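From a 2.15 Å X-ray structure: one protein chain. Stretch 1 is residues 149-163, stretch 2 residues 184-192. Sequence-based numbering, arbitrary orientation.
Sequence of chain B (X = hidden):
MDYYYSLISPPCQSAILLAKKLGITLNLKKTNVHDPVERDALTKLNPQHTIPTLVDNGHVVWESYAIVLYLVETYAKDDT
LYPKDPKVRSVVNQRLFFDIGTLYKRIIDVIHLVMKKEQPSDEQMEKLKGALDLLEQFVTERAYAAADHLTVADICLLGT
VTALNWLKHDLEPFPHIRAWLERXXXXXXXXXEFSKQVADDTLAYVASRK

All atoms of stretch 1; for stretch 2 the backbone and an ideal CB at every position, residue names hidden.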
# COMPACT_ATOMS: atom_id res chain seq x y z
N HIS B 149 5.24 15.67 -14.46
CA HIS B 149 4.11 16.52 -14.11
C HIS B 149 3.41 15.93 -12.88
O HIS B 149 3.62 14.77 -12.53
CB HIS B 149 3.11 16.63 -15.28
CG HIS B 149 2.36 15.37 -15.56
ND1 HIS B 149 2.85 14.35 -16.34
CD2 HIS B 149 1.16 14.93 -15.10
CE1 HIS B 149 2.00 13.34 -16.35
NE2 HIS B 149 0.96 13.67 -15.60
N LEU B 150 2.56 16.73 -12.25
CA LEU B 150 1.83 16.31 -11.06
C LEU B 150 0.92 15.10 -11.33
O LEU B 150 0.28 15.00 -12.37
CB LEU B 150 0.98 17.47 -10.54
CG LEU B 150 0.24 17.30 -9.22
CD1 LEU B 150 1.08 17.90 -8.09
CD2 LEU B 150 -1.11 18.00 -9.30
N THR B 151 0.86 14.20 -10.36
CA THR B 151 0.01 13.01 -10.44
C THR B 151 -0.54 12.77 -9.04
O THR B 151 -0.24 13.52 -8.12
CB THR B 151 0.81 11.76 -10.91
OG1 THR B 151 1.80 11.41 -9.93
CG2 THR B 151 1.49 12.02 -12.23
N VAL B 152 -1.34 11.72 -8.89
CA VAL B 152 -1.90 11.40 -7.58
C VAL B 152 -0.79 11.05 -6.59
O VAL B 152 -1.01 11.03 -5.38
CB VAL B 152 -2.86 10.22 -7.67
CG1 VAL B 152 -4.08 10.63 -8.47
CG2 VAL B 152 -2.18 9.06 -8.35
N ALA B 153 0.40 10.77 -7.12
CA ALA B 153 1.54 10.42 -6.28
C ALA B 153 1.96 11.63 -5.47
O ALA B 153 2.20 11.54 -4.27
CB ALA B 153 2.69 9.96 -7.15
N ASP B 154 2.05 12.77 -6.15
CA ASP B 154 2.45 14.01 -5.53
C ASP B 154 1.49 14.41 -4.42
O ASP B 154 1.92 14.80 -3.34
CB ASP B 154 2.51 15.11 -6.58
CG ASP B 154 3.57 14.85 -7.62
OD1 ASP B 154 4.76 15.02 -7.29
OD2 ASP B 154 3.22 14.47 -8.76
N ILE B 155 0.19 14.30 -4.68
CA ILE B 155 -0.81 14.66 -3.69
C ILE B 155 -0.72 13.82 -2.41
O ILE B 155 -0.80 14.38 -1.31
CB ILE B 155 -2.23 14.54 -4.26
CG1 ILE B 155 -2.43 15.59 -5.37
CG2 ILE B 155 -3.26 14.71 -3.15
CD1 ILE B 155 -3.81 15.59 -5.99
N CYS B 156 -0.57 12.51 -2.55
CA CYS B 156 -0.47 11.62 -1.38
C CYS B 156 0.83 11.82 -0.60
O CYS B 156 0.83 11.82 0.63
CB CYS B 156 -0.55 10.14 -1.80
SG CYS B 156 -2.10 9.63 -2.60
N LEU B 157 1.94 11.97 -1.32
CA LEU B 157 3.24 12.17 -0.67
C LEU B 157 3.34 13.54 -0.00
O LEU B 157 4.12 13.73 0.94
CB LEU B 157 4.36 11.99 -1.70
CG LEU B 157 4.58 10.54 -2.15
CD1 LEU B 157 5.53 10.49 -3.34
CD2 LEU B 157 5.12 9.74 -0.97
N LEU B 158 2.55 14.49 -0.50
CA LEU B 158 2.53 15.82 0.07
C LEU B 158 1.85 15.73 1.43
O LEU B 158 2.22 16.43 2.37
CB LEU B 158 1.76 16.78 -0.84
CG LEU B 158 1.33 18.10 -0.19
CD1 LEU B 158 2.57 18.87 0.28
CD2 LEU B 158 0.52 18.91 -1.19
N GLY B 159 0.85 14.87 1.54
CA GLY B 159 0.17 14.72 2.82
C GLY B 159 1.13 14.10 3.81
O GLY B 159 1.28 14.56 4.94
N THR B 160 1.82 13.06 3.36
CA THR B 160 2.77 12.33 4.17
C THR B 160 3.94 13.17 4.67
O THR B 160 4.31 13.07 5.84
CB THR B 160 3.32 11.15 3.38
OG1 THR B 160 2.24 10.27 3.06
CG2 THR B 160 4.39 10.41 4.19
N VAL B 161 4.51 13.99 3.80
CA VAL B 161 5.66 14.79 4.20
C VAL B 161 5.34 15.93 5.16
O VAL B 161 6.11 16.18 6.08
CB VAL B 161 6.40 15.35 2.97
CG1 VAL B 161 7.61 16.17 3.41
CG2 VAL B 161 6.84 14.20 2.08
N THR B 162 4.22 16.63 4.97
CA THR B 162 3.89 17.73 5.87
C THR B 162 3.50 17.19 7.24
O THR B 162 3.40 17.95 8.21
CB THR B 162 2.72 18.61 5.33
OG1 THR B 162 1.47 18.08 5.77
CG2 THR B 162 2.75 18.68 3.82
N ALA B 163 3.27 15.88 7.33
CA ALA B 163 2.90 15.25 8.59
C ALA B 163 4.13 15.20 9.48
O ALA B 163 4.02 14.99 10.69
CB ALA B 163 2.37 13.84 8.34
N UNK B 184 4.39 21.53 -5.69
CA UNK B 184 3.10 20.87 -5.57
C UNK B 184 2.02 21.74 -4.95
O UNK B 184 0.92 21.84 -5.48
CB UNK B 184 3.26 19.59 -4.74
N UNK B 185 2.34 22.38 -3.84
CA UNK B 185 1.36 23.23 -3.16
C UNK B 185 0.97 24.42 -4.04
O UNK B 185 -0.18 24.87 -4.02
CB UNK B 185 1.92 23.72 -1.82
N UNK B 186 1.92 24.92 -4.83
CA UNK B 186 1.65 26.04 -5.72
C UNK B 186 0.67 25.58 -6.79
O UNK B 186 0.10 26.39 -7.50
CB UNK B 186 2.94 26.57 -6.35
N UNK B 187 0.48 24.27 -6.89
CA UNK B 187 -0.44 23.73 -7.89
C UNK B 187 -1.74 23.22 -7.28
O UNK B 187 -2.64 22.79 -8.00
CB UNK B 187 0.24 22.60 -8.66
N UNK B 188 -1.84 23.25 -5.95
CA UNK B 188 -3.07 22.83 -5.28
C UNK B 188 -3.92 24.10 -5.14
O UNK B 188 -3.46 25.10 -4.60
CB UNK B 188 -2.79 22.17 -3.93
N UNK B 189 -5.16 24.07 -5.65
CA UNK B 189 -6.07 25.22 -5.58
C UNK B 189 -6.32 25.75 -4.17
O UNK B 189 -6.85 25.04 -3.32
CB UNK B 189 -7.41 24.84 -6.21
N UNK B 190 -5.95 27.01 -3.93
CA UNK B 190 -6.12 27.65 -2.63
C UNK B 190 -5.48 26.83 -1.51
O UNK B 190 -6.15 26.47 -0.55
CB UNK B 190 -7.61 27.86 -2.34
N UNK B 191 -4.19 26.54 -1.64
CA UNK B 191 -3.51 25.74 -0.63
C UNK B 191 -3.44 26.39 0.75
O UNK B 191 -3.88 25.80 1.74
CB UNK B 191 -2.09 25.43 -1.11
N UNK B 192 -2.87 27.59 0.80
CA UNK B 192 -2.73 28.33 2.05
C UNK B 192 -4.02 28.26 2.86
O UNK B 192 -4.00 28.15 4.09
CB UNK B 192 -2.36 29.79 1.77

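Position 184 is helical, and its CA lies 6.9 Å from the CA of Asp154. Its CA-to-CB bond points toward stretch 1. The ideal CB is 4.3 Å from Leu150 CD1 and 4.5 Å from Leu158 CD2. Two leucine methyls this near favour a compact apolar side chain. Valine, alanine or perhaps isoleucine would suit. The residue is Val184, chi1 t. Its CG1 lies 3.6 Å from Leu158 CD2 and 3.8 Å from Leu150 CD1, so it bridges the two leucines.

Position 185 is also helical, but its CB points sideways. The nearest atom of stretch 1 is Leu158 CD2, 5.1 Å from the ideal CB. A long side chain could run along Leu158 toward Thr162; lysine, arginine, glutamine or methionine would all serve. The residue is Arg185. Its CD is 3.8 Å from Leu158 CD1, and its NH1 reaches within 3.5 Å of Thr162 CG2.

Position 186 has no part of stretch 1 within 5.5 Å of its ideal CB. Many residues would do. It is Ala186.

Position 187 is the third residue of a type I turn running from 185 to 188. Its CB points toward stretch 1, 4.8 Å from Leu150 CD1. An apolar chain could cover the leucine, and a longer polar one could pass beside it. The residue is Glu187, whose OE2 is 3.8 Å from Leu150 CB.

Position 188 has an extended backbone (-91/125). Its CB points sideways, 5.4 Å from Leu158 CD2. Leu150, Ile155 and Leu158 offer an apolar surface that a short side chain would hardly reach. Leucine or methionine would suit. The residue is Met188. Its end comes nearer than its CB: CE is 3.5 Å from Leu150 CD2, and SD is 4.0 Å from Ile155 CG1.

Position 189 is out of reach of stretch 1. Its phi of -56° is compatible with proline, and Pro189 is found.

Position 190 has positive phi (54/56), which glycine, asparagine or aspartate tolerate best. Asp190 sits at the N-cap position, but its side chain makes no capping bond.

Position 191 points toward stretch 1 from beyond 5.5 Å. A large side chain is needed to reach Leu158; phenylalanine, tyrosine or methionine could. The residue is Tyr191. Its CE1 is 4.1 Å from Leu158 CD2, and its OH is 4.0 Å from Thr162 CG2. That OH also accepts a weak hydrogen bond from Arg185 NH1, at 3.4 Å.

Position 192 is out of reach; it is Glu192.

Stretch 2 (184-192) VRAEMPDYE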
# COMPACT_ATOMS: atom_id res chain seq x y z
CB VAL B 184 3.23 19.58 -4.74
CG1 VAL B 184 1.86 18.96 -4.51
CG2 VAL B 184 4.13 18.61 -5.47
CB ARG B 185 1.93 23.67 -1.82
CG ARG B 185 2.54 22.49 -1.09
CD ARG B 185 2.64 22.69 0.40
NE ARG B 185 3.99 22.94 0.86
CZ ARG B 185 4.45 22.57 2.04
NH1 ARG B 185 3.65 21.92 2.88
NH2 ARG B 185 5.70 22.83 2.38
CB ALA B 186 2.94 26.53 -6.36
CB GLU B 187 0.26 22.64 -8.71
CG GLU B 187 1.55 23.13 -9.37
CD GLU B 187 2.08 22.18 -10.43
OE1 GLU B 187 3.22 22.39 -10.88
OE2 GLU B 187 1.35 21.25 -10.81
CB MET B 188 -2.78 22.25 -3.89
CG MET B 188 -1.88 21.03 -3.87
SD MET B 188 -2.63 19.54 -4.58
CE MET B 188 -1.90 19.52 -6.25
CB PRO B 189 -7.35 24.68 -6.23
CG PRO B 189 -6.81 23.69 -7.23
CD PRO B 189 -5.77 22.97 -6.41
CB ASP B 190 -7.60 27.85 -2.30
CG ASP B 190 -8.35 28.60 -3.37
OD1 ASP B 190 -7.80 29.61 -3.89
OD2 ASP B 190 -9.49 28.20 -3.70
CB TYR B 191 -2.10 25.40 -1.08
CG TYR B 191 -1.44 24.39 -0.18
CD1 TYR B 191 -1.87 23.06 -0.15
CD2 TYR B 191 -0.41 24.76 0.68
CE1 TYR B 191 -1.29 22.13 0.70
CE2 TYR B 191 0.17 23.84 1.54
CZ TYR B 191 -0.27 22.52 1.55
OH TYR B 191 0.35 21.60 2.37
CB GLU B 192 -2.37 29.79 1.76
CG GLU B 192 -1.66 30.50 2.90
CD GLU B 192 -0.26 29.94 3.17
OE1 GLU B 192 0.55 29.90 2.22
OE2 GLU B 192 0.02 29.55 4.32
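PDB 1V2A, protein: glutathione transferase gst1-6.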